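Cellulase (Uncultured bacterium, PDB 6XSO) probably hydrolyses internal beta-1,4 linkages of cellulose and related plant polysaccharides such as xylan, as a broad-specificity endoglucanase of glycoside hydrolase subfamily GH5_4. Local coordinates at residues Thr63-Lys72 and Val106-Met115; Val231-Gly239 and Lys248-Ile256. All blocks are in the same frame, centred on the assembly; numbering follows the deposited sequence.

Contact 1 (Thr63-Lys72 and Val106-Met115); sequences TKPELFKMMK and VVDYVVAQDM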
loop_
_atom_site.group_PDB
_atom_site.type_symbol
_atom_site.label_atom_id
_atom_site.label_comp_id
_atom_site.label_asym_id
_atom_site.label_seq_id
_atom_site.Cartn_x
_atom_site.Cartn_y
_atom_site.Cartn_z
ATOM N N THR A 63 18.795 -2.750 1.391
ATOM C CA THR A 63 18.134 -2.865 2.686
ATOM C C THR A 63 18.795 -3.969 3.511
ATOM O O THR A 63 19.216 -4.998 2.975
ATOM C CB THR A 63 16.670 -3.211 2.463
ATOM O OG1 THR A 63 16.039 -2.256 1.580
ATOM C CG2 THR A 63 15.865 -3.204 3.767
ATOM N N LYS A 64 18.893 -3.751 4.818
ATOM C CA LYS A 64 19.476 -4.703 5.750
ATOM C C LYS A 64 18.492 -4.999 6.868
ATOM O O LYS A 64 17.621 -4.179 7.180
ATOM C CB LYS A 64 20.771 -4.168 6.372
ATOM C CG LYS A 64 21.902 -4.067 5.372
ATOM C CD LYS A 64 23.224 -3.802 6.037
ATOM C CE LYS A 64 23.299 -2.393 6.571
ATOM N NZ LYS A 64 24.559 -2.221 7.356
ATOM N N PRO A 65 18.637 -6.156 7.532
ATOM C CA PRO A 65 17.603 -6.550 8.502
ATOM C C PRO A 65 17.568 -5.684 9.745
ATOM O O PRO A 65 16.510 -5.571 10.378
ATOM C CB PRO A 65 17.942 -8.017 8.814
ATOM C CG PRO A 65 19.374 -8.183 8.419
ATOM C CD PRO A 65 19.564 -7.268 7.234
ATOM N N GLU A 66 18.688 -5.062 10.103
ATOM C CA GLU A 66 18.740 -4.283 11.333
ATOM C C GLU A 66 17.772 -3.110 11.297
ATOM O O GLU A 66 17.237 -2.716 12.343
ATOM C CB GLU A 66 20.174 -3.815 11.551
ATOM C CG GLU A 66 21.139 -4.920 11.957
ATOM C CD GLU A 66 21.492 -5.940 10.869
ATOM O OE1 GLU A 66 21.508 -5.618 9.646
ATOM O OE2 GLU A 66 21.782 -7.087 11.273
ATOM N N LEU A 67 17.546 -2.531 10.118
ATOM C CA LEU A 67 16.568 -1.457 9.990
ATOM C C LEU A 67 15.233 -1.837 10.624
ATOM O O LEU A 67 14.589 -1.013 11.279
ATOM C CB LEU A 67 16.352 -1.122 8.510
ATOM C CG LEU A 67 15.240 -0.137 8.175
ATOM C CD1 LEU A 67 15.507 1.249 8.744
ATOM C CD2 LEU A 67 15.067 -0.084 6.628
ATOM N N PHE A 68 14.783 -3.071 10.421
ATOM C CA PHE A 68 13.466 -3.458 10.913
ATOM C C PHE A 68 13.486 -3.798 12.397
ATOM O O PHE A 68 12.470 -3.597 13.071
ATOM C CB PHE A 68 12.887 -4.554 10.027
ATOM C CG PHE A 68 12.732 -4.113 8.589
ATOM C CD1 PHE A 68 11.916 -3.041 8.264
ATOM C CD2 PHE A 68 13.469 -4.714 7.590
ATOM C CE1 PHE A 68 11.797 -2.620 6.948
ATOM C CE2 PHE A 68 13.352 -4.290 6.275
ATOM C CZ PHE A 68 12.523 -3.246 5.962
ATOM N N LYS A 69 14.609 -4.300 12.916
ATOM C CA LYS A 69 14.777 -4.396 14.366
ATOM C C LYS A 69 14.586 -3.031 15.002
ATOM O O LYS A 69 13.877 -2.894 16.006
ATOM C CB LYS A 69 16.156 -4.959 14.682
ATOM C CG LYS A 69 16.493 -5.096 16.186
ATOM C CD LYS A 69 17.900 -5.698 16.385
ATOM C CE LYS A 69 18.271 -5.867 17.866
ATOM N NZ LYS A 69 18.358 -4.535 18.506
ATOM N N MET A 70 15.177 -2.001 14.400
ATOM C CA MET A 70 15.044 -0.644 14.924
ATOM C C MET A 70 13.596 -0.168 14.865
ATOM O O MET A 70 13.080 0.408 15.831
ATOM C CB MET A 70 15.950 0.299 14.125
ATOM C CG MET A 70 15.983 1.716 14.677
ATOM S SD MET A 70 17.005 2.819 13.679
ATOM C CE MET A 70 15.958 3.086 12.258
ATOM N N MET A 71 12.925 -0.382 13.729
ATOM C CA MET A 71 11.526 0.020 13.606
ATOM C C MET A 71 10.666 -0.671 14.657
ATOM O O MET A 71 9.835 -0.035 15.319
ATOM C CB MET A 71 11.018 -0.313 12.197
ATOM C CG MET A 71 11.577 0.595 11.128
ATOM S SD MET A 71 10.802 2.225 11.197
ATOM C CE MET A 71 11.909 3.144 10.120
ATOM N N LYS A 72 10.856 -1.976 14.827
ATOM C CA LYS A 72 10.086 -2.717 15.821
ATOM C C LYS A 72 10.308 -2.162 17.224
ATOM O O LYS A 72 9.354 -1.992 17.997
ATOM C CB LYS A 72 10.482 -4.194 15.765
ATOM C CG LYS A 72 9.874 -5.046 16.854
ATOM C CD LYS A 72 8.423 -5.360 16.629
ATOM C CE LYS A 72 7.892 -6.286 17.723
ATOM N NZ LYS A 72 8.829 -7.415 18.050
ATOM N N VAL A 106 13.782 -9.384 1.755
ATOM C CA VAL A 106 13.309 -8.211 2.479
ATOM C C VAL A 106 12.089 -8.562 3.322
ATOM O O VAL A 106 11.973 -8.130 4.479
ATOM C CB VAL A 106 13.064 -7.046 1.501
ATOM C CG1 VAL A 106 12.504 -5.848 2.240
ATOM C CG2 VAL A 106 14.374 -6.687 0.812
ATOM N N VAL A 107 11.158 -9.344 2.765
ATOM C CA VAL A 107 10.014 -9.812 3.546
ATOM C C VAL A 107 10.488 -10.556 4.787
ATOM O O VAL A 107 9.970 -10.339 5.892
ATOM C CB VAL A 107 9.103 -10.684 2.665
ATOM C CG1 VAL A 107 8.029 -11.340 3.493
ATOM C CG2 VAL A 107 8.512 -9.813 1.560
ATOM N N ASP A 108 11.481 -11.442 4.622
ATOM C CA ASP A 108 12.031 -12.176 5.748
ATOM C C ASP A 108 12.570 -11.226 6.806
ATOM O O ASP A 108 12.396 -11.463 8.008
ATOM C CB ASP A 108 13.140 -13.116 5.263
ATOM C CG ASP A 108 12.602 -14.330 4.524
ATOM O OD1 ASP A 108 11.401 -14.656 4.675
ATOM O OD2 ASP A 108 13.388 -14.980 3.779
ATOM N N TYR A 109 13.221 -10.138 6.382
ATOM C CA TYR A 109 13.761 -9.195 7.356
ATOM C C TYR A 109 12.642 -8.628 8.222
ATOM O O TYR A 109 12.836 -8.352 9.416
ATOM C CB TYR A 109 14.417 -8.006 6.653
ATOM C CG TYR A 109 15.620 -8.256 5.779
ATOM C CD1 TYR A 109 16.366 -9.422 5.861
ATOM C CD2 TYR A 109 16.029 -7.278 4.887
ATOM C CE1 TYR A 109 17.479 -9.613 5.044
ATOM C CE2 TYR A 109 17.133 -7.452 4.081
ATOM C CZ TYR A 109 17.840 -8.625 4.143
ATOM O OH TYR A 109 18.944 -8.812 3.325
ATOM N N VAL A 110 11.478 -8.386 7.614
ATOM C CA VAL A 110 10.362 -7.785 8.330
ATOM C C VAL A 110 9.728 -8.785 9.284
ATOM O O VAL A 110 9.540 -8.509 10.478
ATOM C CB VAL A 110 9.325 -7.241 7.332
ATOM C CG1 VAL A 110 8.091 -6.784 8.072
ATOM C CG2 VAL A 110 9.910 -6.120 6.478
ATOM N N VAL A 111 9.388 -9.971 8.780
ATOM C CA VAL A 111 8.677 -10.927 9.616
ATOM C C VAL A 111 9.587 -11.513 10.688
ATOM O O VAL A 111 9.090 -12.046 11.691
ATOM C CB VAL A 111 7.946 -11.994 8.773
ATOM C CG1 VAL A 111 6.927 -11.339 7.835
ATOM C CG2 VAL A 111 8.922 -12.843 8.018
ATOM N N ALA A 112 10.912 -11.398 10.528
ATOM C CA ALA A 112 11.830 -11.802 11.583
ATOM C C ALA A 112 11.605 -11.021 12.863
ATOM O O ALA A 112 11.966 -11.515 13.937
ATOM C CB ALA A 112 13.271 -11.582 11.133
ATOM N N GLN A 113 11.023 -9.826 12.762
ATOM C CA GLN A 113 10.725 -8.980 13.906
ATOM C C GLN A 113 9.303 -9.167 14.395
ATOM O O GLN A 113 8.836 -8.391 15.231
ATOM C CB GLN A 113 10.967 -7.513 13.565
ATOM C CG GLN A 113 12.390 -7.255 13.098
ATOM C CD GLN A 113 13.447 -7.625 14.159
ATOM O OE1 GLN A 113 13.193 -7.570 15.364
ATOM N NE2 GLN A 113 14.635 -7.974 13.701
ATOM N N ASP A 114 8.607 -10.172 13.886
ATOM C CA ASP A 114 7.206 -10.415 14.206
ATOM C C ASP A 114 6.332 -9.214 13.856
ATOM O O ASP A 114 5.301 -8.965 14.491
ATOM C CB ASP A 114 7.007 -10.860 15.652
ATOM C CG ASP A 114 5.759 -11.698 15.812
ATOM O OD1 ASP A 114 5.541 -12.607 14.975
ATOM O OD2 ASP A 114 4.993 -11.435 16.761
ATOM N N MET A 115 6.736 -8.467 12.836
ATOM C CA MET A 115 5.882 -7.442 12.268
ATOM C C MET A 115 5.124 -8.006 11.070
ATOM O O MET A 115 5.570 -8.951 10.414
ATOM C CB MET A 115 6.706 -6.228 11.813
ATOM C CG MET A 115 7.288 -5.399 12.991
ATOM S SD MET A 115 8.057 -3.824 12.491
ATOM C CE MET A 115 9.505 -4.483 11.723
HETATM O O HOH W 1 21.494 -6.613 2.909
HETATM O O HOH W 2 15.158 -7.987 10.791
#
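P65 and Y109 bring the two backbones nearest, their CA atoms 4.8 Å apart, and from there helix segments 66-72 and 106-111 run roughly parallel. Their axes approach to 8.7 Å and cross at -32°. The pyrrolidine ring of P65 lies over one face of the Y109 phenol: CD sits above the ring centre, 3.8 Å from the centroid and 12° off the normal, a CH-pi contact, while CB rests over the CD1 side. At the far end of the phenol, R102 bonds both Y109 OH and T63 O. F68, with CG turned beside its own backbone N (chi1 -60°), drops its ring between the helices. V110 CG2 stands almost exactly over the centre of one face, 3.8 Å from the centroid, and L67 CD2 covers the opposite face nearer the rim; Y109 CB closes on F68 CD2 at 3.6 Å. These are neighbouring outer helices of a (beta/alpha)8 barrel, and F68 and V110 both reach I79 on strand 78-81, which links them in the chain. A type I turn from V111 to D114 carries Q113 against helix 66-72. Its amide lies alongside K69, with NE2 3.5 Å from K69 CB, and NE2 also donates to a water that bonds P65 O and Y109 O, so one water ties both backbones to this side chain. K72, bent at chi2, runs past M115 in the opposite direction and donates from NZ to Q113 O at 3.0 Å, tilted from the carbonyl plane. M115 CE lies 3.8 Å from F68 CB.

Contact 2 (Val231-Gly239 and Lys248-Ile256); sequences VNTYAAANG and KDPLSKLVI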
loop_
_atom_site.group_PDB
_atom_site.type_symbol
_atom_site.label_atom_id
_atom_site.label_comp_id
_atom_site.label_asym_id
_atom_site.label_seq_id
_atom_site.Cartn_x
_atom_site.Cartn_y
_atom_site.Cartn_z
ATOM N N VAL A 231 -7.327 -4.868 -1.451
ATOM C CA VAL A 231 -7.629 -4.265 -2.748
ATOM C C VAL A 231 -7.730 -2.753 -2.554
ATOM O O VAL A 231 -8.253 -2.282 -1.533
ATOM C CB VAL A 231 -8.907 -4.837 -3.405
ATOM C CG1 VAL A 231 -8.699 -6.295 -3.749
ATOM C CG2 VAL A 231 -10.118 -4.653 -2.527
ATOM N N ASN A 232 -7.195 -1.996 -3.513
ATOM C CA ASN A 232 -7.135 -0.546 -3.422
ATOM C C ASN A 232 -8.233 0.115 -4.260
ATOM O O ASN A 232 -8.686 -0.405 -5.285
ATOM C CB ASN A 232 -5.762 -0.014 -3.851
ATOM C CG ASN A 232 -4.642 -0.415 -2.903
ATOM O OD1 ASN A 232 -4.759 -1.370 -2.152
ATOM N ND2 ASN A 232 -3.546 0.327 -2.948
ATOM N N THR A 233 -8.664 1.281 -3.807
ATOM C CA THR A 233 -9.594 2.056 -4.604
ATOM C C THR A 233 -8.878 2.652 -5.816
ATOM O O THR A 233 -7.639 2.713 -5.867
ATOM C CB THR A 233 -10.130 3.207 -3.766
ATOM O OG1 THR A 233 -9.016 3.956 -3.278
ATOM C CG2 THR A 233 -10.967 2.711 -2.601
ATOM N N TYR A 234 -9.667 3.120 -6.785
ATOM C CA TYR A 234 -9.184 3.971 -7.864
ATOM C C TYR A 234 -8.221 5.012 -7.314
ATOM O O TYR A 234 -8.581 5.771 -6.413
ATOM C CB TYR A 234 -10.377 4.688 -8.592
ATOM C CG TYR A 234 -9.842 5.590 -9.679
ATOM C CD1 TYR A 234 -9.477 6.887 -9.416
ATOM C CD2 TYR A 234 -9.632 5.105 -10.972
ATOM C CE1 TYR A 234 -8.890 7.684 -10.398
ATOM C CE2 TYR A 234 -9.067 5.896 -11.939
ATOM C CZ TYR A 234 -8.694 7.177 -11.644
ATOM O OH TYR A 234 -8.112 7.940 -12.630
ATOM N N ALA A 235 -6.993 5.057 -7.844
ATOM C CA ALA A 235 -5.947 6.015 -7.475
ATOM C C ALA A 235 -5.524 5.937 -6.004
ATOM O O ALA A 235 -4.772 6.807 -5.524
ATOM C CB ALA A 235 -6.311 7.464 -7.833
ATOM N N ALA A 236 -5.969 4.904 -5.278
ATOM C CA ALA A 236 -5.906 4.903 -3.816
ATOM C C ALA A 236 -6.561 6.163 -3.229
ATOM O O ALA A 236 -6.243 6.612 -2.125
ATOM C CB ALA A 236 -4.476 4.677 -3.313
ATOM N N ALA A 237 -7.511 6.741 -3.965
ATOM C CA ALA A 237 -8.238 7.911 -3.504
ATOM C C ALA A 237 -9.105 7.551 -2.302
ATOM O O ALA A 237 -9.610 6.432 -2.181
ATOM C CB ALA A 237 -9.109 8.464 -4.639
ATOM N N ASN A 238 -9.286 8.514 -1.405
ATOM C CA ASN A 238 -9.908 8.227 -0.115
ATOM C C ASN A 238 -11.292 8.839 0.060
ATOM O O ASN A 238 -11.902 8.654 1.120
ATOM C CB ASN A 238 -8.992 8.658 1.030
ATOM C CG ASN A 238 -8.691 10.136 1.008
ATOM O OD1 ASN A 238 -9.584 10.984 0.850
ATOM N ND2 ASN A 238 -7.417 10.462 1.204
ATOM N N GLY A 239 -11.823 9.513 -0.957
ATOM C CA GLY A 239 -13.173 10.026 -0.909
ATOM C C GLY A 239 -13.371 11.322 -0.166
ATOM O O GLY A 239 -14.490 11.837 -0.167
ATOM N N LYS A 248 -16.677 10.850 -3.893
ATOM C CA LYS A 248 -16.901 9.575 -3.226
ATOM C C LYS A 248 -16.937 8.403 -4.192
ATOM O O LYS A 248 -16.975 7.261 -3.730
ATOM C CB LYS A 248 -18.206 9.578 -2.430
ATOM C CG LYS A 248 -18.268 10.636 -1.307
ATOM C CD LYS A 248 -17.323 10.307 -0.187
ATOM C CE LYS A 248 -17.515 11.258 1.010
ATOM N NZ LYS A 248 -17.004 12.646 0.770
ATOM N N ASP A 249 -16.944 8.652 -5.504
ATOM C CA ASP A 249 -17.078 7.551 -6.456
ATOM C C ASP A 249 -15.993 6.480 -6.304
ATOM O O ASP A 249 -16.330 5.296 -6.435
ATOM C CB ASP A 249 -17.145 8.076 -7.899
ATOM C CG ASP A 249 -18.398 8.920 -8.189
ATOM O OD1 ASP A 249 -19.200 9.217 -7.281
ATOM O OD2 ASP A 249 -18.582 9.279 -9.371
ATOM N N PRO A 250 -14.715 6.795 -6.056
ATOM C CA PRO A 250 -13.735 5.711 -5.812
ATOM C C PRO A 250 -14.121 4.791 -4.667
ATOM O O PRO A 250 -13.764 3.600 -4.668
ATOM C CB PRO A 250 -12.428 6.476 -5.544
ATOM C CG PRO A 250 -12.596 7.728 -6.361
ATOM C CD PRO A 250 -14.061 8.114 -6.133
ATOM N N LEU A 251 -14.864 5.299 -3.690
ATOM C CA LEU A 251 -15.311 4.461 -2.590
ATOM C C LEU A 251 -16.596 3.709 -2.935
ATOM O O LEU A 251 -16.695 2.498 -2.715
ATOM C CB LEU A 251 -15.558 5.299 -1.327
ATOM C CG LEU A 251 -14.476 6.260 -0.834
ATOM C CD1 LEU A 251 -14.839 6.782 0.555
ATOM C CD2 LEU A 251 -13.087 5.641 -0.785
ATOM N N SER A 252 -17.583 4.413 -3.482
ATOM C CA SER A 252 -18.886 3.810 -3.684
ATOM C C SER A 252 -18.927 2.890 -4.885
ATOM O O SER A 252 -19.819 2.040 -4.959
ATOM C CB SER A 252 -19.949 4.888 -3.869
ATOM O OG SER A 252 -19.788 5.556 -5.111
ATOM N N LYS A 253 -17.998 3.049 -5.826
ATOM C CA LYS A 253 -17.981 2.247 -7.042
ATOM C C LYS A 253 -17.015 1.072 -6.968
ATOM O O LYS A 253 -16.849 0.353 -7.965
ATOM C CB LYS A 253 -17.645 3.136 -8.248
ATOM C CG LYS A 253 -18.577 4.311 -8.471
ATOM C CD LYS A 253 -19.915 3.905 -8.964
ATOM C CE LYS A 253 -20.753 5.150 -9.233
ATOM N NZ LYS A 253 -22.170 4.786 -9.433
ATOM N N LEU A 254 -16.380 0.853 -5.821
ATOM C CA LEU A 254 -15.542 -0.321 -5.621
ATOM C C LEU A 254 -16.428 -1.511 -5.289
ATOM O O LEU A 254 -17.333 -1.407 -4.455
ATOM C CB LEU A 254 -14.566 -0.065 -4.465
ATOM C CG LEU A 254 -13.594 -1.197 -4.173
ATOM C CD1 LEU A 254 -12.680 -1.483 -5.366
ATOM C CD2 LEU A 254 -12.735 -0.923 -2.961
ATOM N N VAL A 255 -16.191 -2.633 -5.965
ATOM C CA VAL A 255 -16.924 -3.867 -5.729
ATOM C C VAL A 255 -15.962 -4.864 -5.102
ATOM O O VAL A 255 -14.894 -5.159 -5.667
ATOM C CB VAL A 255 -17.542 -4.418 -7.023
ATOM C CG1 VAL A 255 -18.042 -5.842 -6.782
ATOM C CG2 VAL A 255 -18.659 -3.519 -7.525
ATOM N N ILE A 256 -16.318 -5.346 -3.916
ATOM C CA ILE A 256 -15.525 -6.389 -3.263
ATOM C C ILE A 256 -15.695 -7.690 -4.039
ATOM O O ILE A 256 -16.837 -8.116 -4.277
ATOM C CB ILE A 256 -15.982 -6.566 -1.814
ATOM C CG1 ILE A 256 -15.857 -5.263 -1.015
ATOM C CG2 ILE A 256 -15.175 -7.689 -1.168
ATOM C CD1 ILE A 256 -14.467 -4.682 -0.975
HETATM O O HOH W 3 -12.468 2.436 -6.812
#
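K248 O takes two backbone N-H groups at once, from L251 N and S252 N, each 2.9 Å from K248 O, which ties K248 to the short helix 249-252. The side chain of the same lysine folds back through bends at chi2 and chi4, and its NZ donates to G239 O at 2.8 Å, 20° from the carbonyl plane. The aliphatic part follows: CD and CE both lie against that oxygen. G239, with a positive phi of 81°, presents its CA, which carries no side chain, to L251 CD1. L251 holds its branched end between N238 O and T233, with CD2 4.0 Å from T233 CG2. T233 turns its two branches to different tasks. OG1, placed between backbone N and carbonyl carbon (chi1 55°), donates to A237 O at 2.8 Å and closes the loop on itself, whereas CG2 faces P250 O and the methyls of L251 and L254. P250 fits with its CB and CG against A237 CB, 4.0 Å from each, and CB also meets Y234 CB. The Y234 ring then leads away, and its OH is bonded to S182 O and D178 N. A water bridges the backbones, accepting from Y234 N and donating to P250 O. Y203 of helix 196-219 touches P250, and Y296 of helix 279-298 touches L251. The pairing sets the loop leaving barrel strand 229-232 against the short helix that precedes strand 264-270, a beta-alpha-beta unit of the TIM barrel with a short helix.

Overall arrangement
Along the chain, strand 31-34 opens the eight-stranded parallel barrel, and contact 1 follows: helix 66-73 leads into strand 78-81 and then helix 97-111, so that residues 63-72 and 106-115 enclose the second strand and pack its two flanking helices together. Strand 116-119, helix 140-161, strand 168-171 and helix 196-219 come next. Contact 2 then closes a much tighter loop, with eight residues between its segments, joining the end of the fifth strand to helix 249-252. The contacts are in series, neither nested nor crossed. They lie on opposite sides of the chain's centre and do not touch: the centres of contact 1 and contact 2 are about 31 Å apart. The nearest atoms of contact 1 and contact 2 are about 16 Å apart.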